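Local coordinates for protein plastocyanin (Adiantum capillus-veneris, PDB 1KDJ) that carries electrons from the cytochrome b6-f complex to P700 of photosystem I by means of a single bound copper ion, at residues 24-29 / 74-79; 38-43 / 86-91. One frame throughout, in Å; residues are numbered along the deposited sequence.

In the fold
The two contacts belong to the two facing sheets of the plastocyanin beta-sandwich, and their centres lie about 16 Å apart. Contact 1 pairs strand 27-31 with strand 72-75 at one border of the first sheet; contact 2 pairs strand 40-41 with the end of strand 81-86 at a border of the second and runs on into the copper-binding loop. They meet in the interior, where Phe29 CB lies 3.7 Å from Ile39 CD1. Contact 2 supplies the copper ligands Cys87 and His90, with His37 and Met95 completing the site, whereas in contact 1 the side chain of Phe29 stays about 11 Å from the metal.

Contact 1: residues 24-29 / 74-79; sequences GEAVEF and KAKVST
Val27 and Ala75 face each other as an antiparallel hydrogen-bonded pair: Val27 N donates a hydrogen bond to Ala75 O at 2.9 Å, and Ala75 N donates one back to Val27 O. Both bonds are nearly straight at the hydrogen. Between Glu25 and Val77 a water takes the place of a direct bond, donating to Glu25 O and accepting from Val77 N; the chains close again at Gly24, where Gly24 N reaches Val77 O at 3.2 Å, standing above the carbonyl plane, 46° out of it. The Lys76 side chain, bent at chi4 (-80°), folds its ammonium back to Gly24 O, NZ to O 2.9 Å. At the backbone angles of Gly24 a CB would collide with the carbonyl oxygen of the residue before, which calls for glycine.

On the face that carries Glu28 and Lys74, the two side chains cross obliquely, and Glu28 OE1 makes a long, weak salt bridge with Lys74 NZ at 3.4 Å. Much of the touching there is done by methylenes: Lys74 CE packs on Glu28 CG, and Lys74 CG rests 3.8 Å from Ala26 CB. On the other face, turned to the interior, Ala75 CB sits at the edge of the Phe29 ring, 4.3 Å from CE2, while Val27 CG1 lies over one face of that ring toward its rim. Phe85 meets Phe29 edge-to-face from the opposing sheet, and Leu99 of strand 96-101 packs on Val27.

This is an antiparallel strand pair at the border of a beta-sandwich, polar on one side and apolar on the other, in the Greek-key cupredoxin fold of plastocyanins.

Contact 2: residues 38-43 / 86-91; sequences NIVFDI and YCTPHK. With CU (copper (II) ion), chain B.
Asn38 holds CG between its backbone N and carbonyl carbon (chi1 68°), which carries CG to the Thr88 side, and Thr88 sets OG1 beside its own backbone N (chi1 -56°). Asn38 OD1 accepts two bonds there: from Thr88 N at 2.7 Å and from Thr88 OG1 at 3.1 Å, both donors in the carbonyl plane, the hydroxyl on a lone pair. Asn38 ND2 is held by Asp64 O. An alanine at Asn38 would probably leave Thr88 N without its acceptor and the turn that follows less firmly tied to segment 38-43.

The backbone of Asn38 serves the metal side. Its N-H points to Cys87 SG at 3.4 Å, a bond that helps fix the position of the sulfur; SG also binds copper at 2.3 Å. From the type I turn of residues 88-91, His90 ND1 binds the copper at 2.1 Å, its ring covered on one face by Pro89 CB and stacked with Phe12.

Val40 and Tyr86 form an antiparallel hydrogen-bonded pair. The Tyr86 ring lies between two aliphatic groups: Val40 CB makes a CH-pi contact, 4.2 Å from the centroid, and Lys91 CE covers the centre of the opposite face. Tyr86 OH bonds to Glu62 OE2 and meets a water that donates to Phe41 O. The arrangement is that of one side of a type 1 blue copper site, where the loop after strand 81-86 delivers cysteine and histidine ligands and an asparagine next to His37 braces the cysteine loop.

Contact 1: residues 24-29 / 74-79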
loop_
_atom_site.group_PDB
_atom_site.type_symbol
_atom_site.label_atom_id
_atom_site.label_comp_id
_atom_site.label_asym_id
_atom_site.label_seq_id
_atom_site.Cartn_x
_atom_site.Cartn_y
_atom_site.Cartn_z
ATOM N N GLY A 24 -9.546 2.893 10.849
ATOM C CA GLY A 24 -9.409 1.551 11.417
ATOM C C GLY A 24 -9.950 0.430 10.514
ATOM O O GLY A 24 -9.876 -0.749 10.885
ATOM N N GLU A 25 -10.493 0.730 9.317
ATOM C CA GLU A 25 -10.886 -0.334 8.391
ATOM C C GLU A 25 -9.599 -0.930 7.812
ATOM O O GLU A 25 -8.717 -0.208 7.372
ATOM C CB GLU A 25 -11.767 0.243 7.263
ATOM C CG GLU A 25 -12.142 -0.745 6.140
ATOM C CD GLU A 25 -12.952 -0.185 4.968
ATOM O OE1 GLU A 25 -13.466 0.930 5.034
ATOM O OE2 GLU A 25 -13.067 -0.878 3.959
ATOM N N ALA A 26 -9.411 -2.226 7.842
ATOM C CA ALA A 26 -8.270 -2.843 7.193
ATOM C C ALA A 26 -8.294 -2.710 5.645
ATOM O O ALA A 26 -9.332 -2.726 4.946
ATOM C CB ALA A 26 -8.257 -4.306 7.600
ATOM N N VAL A 27 -7.141 -2.419 5.058
ATOM C CA VAL A 27 -6.981 -2.428 3.616
ATOM C C VAL A 27 -6.150 -3.690 3.374
ATOM O O VAL A 27 -5.053 -3.822 3.925
ATOM C CB VAL A 27 -6.238 -1.202 3.153
ATOM C CG1 VAL A 27 -6.148 -1.188 1.640
ATOM C CG2 VAL A 27 -7.010 0.040 3.572
ATOM N N GLU A 28 -6.701 -4.674 2.661
ATOM C CA GLU A 28 -5.993 -5.903 2.379
ATOM C C GLU A 28 -5.479 -5.802 0.953
ATOM O O GLU A 28 -6.257 -5.601 0.016
ATOM C CB GLU A 28 -6.915 -7.077 2.490
ATOM C CG GLU A 28 -6.154 -8.389 2.495
ATOM C CD GLU A 28 -7.087 -9.587 2.373
ATOM O OE1 GLU A 28 -8.008 -9.717 3.197
ATOM O OE2 GLU A 28 -6.905 -10.382 1.437
ATOM N N PHE A 29 -4.168 -5.857 0.774
ATOM C CA PHE A 29 -3.529 -5.818 -0.535
ATOM C C PHE A 29 -3.261 -7.275 -0.899
ATOM O O PHE A 29 -2.787 -8.042 -0.068
ATOM C CB PHE A 29 -2.241 -5.050 -0.439
ATOM C CG PHE A 29 -2.374 -3.576 -0.128
ATOM C CD1 PHE A 29 -2.514 -2.669 -1.148
ATOM C CD2 PHE A 29 -2.299 -3.142 1.177
ATOM C CE1 PHE A 29 -2.576 -1.315 -0.911
ATOM C CE2 PHE A 29 -2.372 -1.782 1.406
ATOM C CZ PHE A 29 -2.505 -0.868 0.387
ATOM N N LYS A 74 -1.927 -6.611 5.127
ATOM C CA LYS A 74 -3.064 -5.873 5.674
ATOM C C LYS A 74 -2.556 -4.643 6.431
ATOM O O LYS A 74 -1.640 -4.784 7.265
ATOM C CB LYS A 74 -3.797 -6.845 6.569
ATOM C CG LYS A 74 -5.183 -6.424 6.991
ATOM C CD LYS A 74 -5.934 -7.663 7.468
ATOM C CE LYS A 74 -6.189 -8.604 6.279
ATOM N NZ LYS A 74 -7.309 -9.501 6.539
ATOM N N ALA A 75 -3.068 -3.461 6.098
ATOM C CA ALA A 75 -2.662 -2.204 6.714
ATOM C C ALA A 75 -3.889 -1.521 7.366
ATOM O O ALA A 75 -5.002 -1.621 6.819
ATOM C CB ALA A 75 -2.115 -1.258 5.671
ATOM N N LYS A 76 -3.744 -0.864 8.532
ATOM C CA LYS A 76 -4.818 -0.121 9.211
ATOM C C LYS A 76 -4.264 1.254 9.545
ATOM O O LYS A 76 -3.165 1.358 10.110
ATOM C CB LYS A 76 -5.228 -0.776 10.515
ATOM C CG LYS A 76 -6.183 -1.920 10.400
ATOM C CD LYS A 76 -6.088 -2.670 11.692
ATOM C CE LYS A 76 -7.372 -3.411 12.001
ATOM N NZ LYS A 76 -8.332 -2.470 12.558
ATOM N N VAL A 77 -4.926 2.323 9.125
ATOM C CA VAL A 77 -4.548 3.687 9.425
ATOM C C VAL A 77 -5.827 4.340 10.026
ATOM O O VAL A 77 -6.974 4.257 9.519
ATOM C CB VAL A 77 -4.103 4.420 8.153
ATOM C CG1 VAL A 77 -3.746 5.863 8.517
ATOM C CG2 VAL A 77 -2.872 3.741 7.518
ATOM N N SER A 78 -5.641 4.826 11.254
ATOM C CA SER A 78 -6.691 5.502 12.012
ATOM C C SER A 78 -6.801 7.007 11.780
ATOM O O SER A 78 -7.902 7.531 11.957
ATOM C CB SER A 78 -6.470 5.239 13.520
ATOM O OG SER A 78 -6.147 3.885 13.841
ATOM N N THR A 79 -5.768 7.754 11.395
ATOM C CA THR A 79 -5.827 9.196 11.284
ATOM C C THR A 79 -6.421 9.674 9.967
ATOM O O THR A 79 -5.881 9.337 8.911
ATOM C CB THR A 79 -4.396 9.788 11.469
ATOM O OG1 THR A 79 -3.987 9.339 12.759
ATOM C CG2 THR A 79 -4.290 11.301 11.326
HETATM O O HOH W 1 -7.283 2.000 7.402
#

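Contact 2: residues 38-43 / 86-91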
loop_
_atom_site.group_PDB
_atom_site.type_symbol
_atom_site.label_atom_id
_atom_site.label_comp_id
_atom_site.label_asym_id
_atom_site.label_seq_id
_atom_site.Cartn_x
_atom_site.Cartn_y
_atom_site.Cartn_z
ATOM N N ASN A 38 5.513 -4.793 -3.458
ATOM C CA ASN A 38 5.205 -4.580 -2.036
ATOM C C ASN A 38 4.483 -3.238 -1.870
ATOM O O ASN A 38 4.156 -2.578 -2.868
ATOM C CB ASN A 38 6.507 -4.598 -1.168
ATOM C CG ASN A 38 7.460 -3.459 -1.359
ATOM O OD1 ASN A 38 7.359 -2.498 -2.113
ATOM N ND2 ASN A 38 8.566 -3.595 -0.676
ATOM N N ILE A 39 4.250 -2.802 -0.625
ATOM C CA ILE A 39 3.503 -1.571 -0.371
ATOM C C ILE A 39 4.219 -0.855 0.765
ATOM O O ILE A 39 4.316 -1.436 1.846
ATOM C CB ILE A 39 2.035 -1.821 0.125
ATOM C CG1 ILE A 39 1.229 -2.654 -0.907
ATOM C CG2 ILE A 39 1.360 -0.442 0.393
ATOM C CD1 ILE A 39 1.385 -4.200 -0.841
ATOM N N VAL A 40 4.626 0.355 0.491
ATOM C CA VAL A 40 5.278 1.221 1.455
ATOM C C VAL A 40 4.587 2.568 1.376
ATOM O O VAL A 40 4.439 3.139 0.295
ATOM C CB VAL A 40 6.809 1.377 1.116
ATOM C CG1 VAL A 40 7.500 2.323 2.091
ATOM C CG2 VAL A 40 7.476 0.028 1.219
ATOM N N PHE A 41 4.230 3.122 2.549
ATOM C CA PHE A 41 3.606 4.433 2.620
ATOM C C PHE A 41 4.612 5.544 2.637
ATOM O O PHE A 41 5.639 5.409 3.286
ATOM C CB PHE A 41 2.718 4.549 3.882
ATOM C CG PHE A 41 1.331 3.943 3.668
ATOM C CD1 PHE A 41 0.338 4.724 3.105
ATOM C CD2 PHE A 41 1.090 2.631 3.970
ATOM C CE1 PHE A 41 -0.899 4.169 2.846
ATOM C CE2 PHE A 41 -0.148 2.087 3.706
ATOM C CZ PHE A 41 -1.139 2.851 3.144
ATOM N N ASP A 42 4.367 6.617 1.912
ATOM C CA ASP A 42 5.133 7.844 1.993
ATOM C C ASP A 42 4.802 8.546 3.309
ATOM O O ASP A 42 3.634 8.583 3.710
ATOM C CB ASP A 42 4.753 8.803 0.929
ATOM C CG ASP A 42 5.842 9.160 -0.046
ATOM O OD1 ASP A 42 7.018 9.252 0.322
ATOM O OD2 ASP A 42 5.492 9.358 -1.203
ATOM N N ILE A 43 5.754 9.143 4.014
ATOM C CA ILE A 43 5.435 9.831 5.270
ATOM C C ILE A 43 5.322 11.297 4.889
ATOM O O ILE A 43 6.298 11.814 4.352
ATOM C CB ILE A 43 6.552 9.680 6.330
ATOM C CG1 ILE A 43 6.944 8.222 6.553
ATOM C CG2 ILE A 43 6.055 10.347 7.617
ATOM C CD1 ILE A 43 5.839 7.301 7.043
ATOM N N TYR A 86 3.386 3.284 -2.380
ATOM C CA TYR A 86 4.090 2.920 -3.601
ATOM C C TYR A 86 4.705 1.546 -3.462
ATOM O O TYR A 86 4.718 0.972 -2.365
ATOM C CB TYR A 86 5.167 3.976 -3.918
ATOM C CG TYR A 86 6.260 4.099 -2.874
ATOM C CD1 TYR A 86 7.385 3.294 -2.969
ATOM C CD2 TYR A 86 6.128 5.020 -1.840
ATOM C CE1 TYR A 86 8.389 3.399 -2.031
ATOM C CE2 TYR A 86 7.143 5.124 -0.901
ATOM C CZ TYR A 86 8.254 4.317 -1.008
ATOM O OH TYR A 86 9.251 4.398 -0.073
ATOM N N CYS A 87 5.127 0.982 -4.600
ATOM C CA CYS A 87 5.774 -0.315 -4.580
ATOM C C CYS A 87 7.266 -0.025 -4.662
ATOM O O CYS A 87 7.612 0.678 -5.604
ATOM C CB CYS A 87 5.346 -1.131 -5.806
ATOM S SG CYS A 87 6.337 -2.630 -5.965
ATOM N N THR A 88 8.161 -0.540 -3.829
ATOM C CA THR A 88 9.590 -0.265 -3.956
ATOM C C THR A 88 10.262 -0.685 -5.279
ATOM O O THR A 88 10.756 0.217 -5.940
ATOM C CB THR A 88 10.262 -0.928 -2.743
ATOM O OG1 THR A 88 9.621 -0.385 -1.570
ATOM C CG2 THR A 88 11.786 -0.737 -2.757
ATOM N N PRO A 89 10.232 -1.916 -5.804
ATOM C CA PRO A 89 10.843 -2.247 -7.090
ATOM C C PRO A 89 10.382 -1.352 -8.223
ATOM O O PRO A 89 11.197 -0.902 -9.022
ATOM C CB PRO A 89 10.480 -3.659 -7.367
ATOM C CG PRO A 89 10.005 -4.282 -6.120
ATOM C CD PRO A 89 9.554 -3.091 -5.264
ATOM N N HIS A 90 9.064 -0.978 -8.239
ATOM C CA HIS A 90 8.504 -0.334 -9.433
ATOM C C HIS A 90 8.085 1.110 -9.227
ATOM O O HIS A 90 7.332 1.692 -10.019
ATOM C CB HIS A 90 7.317 -1.202 -9.939
ATOM C CG HIS A 90 7.665 -2.679 -10.207
ATOM N ND1 HIS A 90 7.170 -3.631 -9.439
ATOM C CD2 HIS A 90 8.465 -3.198 -11.189
ATOM C CE1 HIS A 90 7.635 -4.778 -9.888
ATOM N NE2 HIS A 90 8.396 -4.487 -10.932
ATOM N N LYS A 91 8.708 1.727 -8.212
ATOM C CA LYS A 91 8.462 3.131 -7.852
ATOM C C LYS A 91 8.734 4.060 -9.009
ATOM O O LYS A 91 7.914 4.908 -9.338
ATOM C CB LYS A 91 9.355 3.575 -6.670
ATOM C CG LYS A 91 8.907 4.900 -6.040
ATOM C CD LYS A 91 9.807 5.267 -4.858
ATOM C CE LYS A 91 9.292 6.494 -4.067
ATOM N NZ LYS A 91 10.101 7.682 -4.304
HETATM CU CU CU B . 5.740 -3.512 -7.953
HETATM O O HOH W 2 8.326 5.884 2.407
#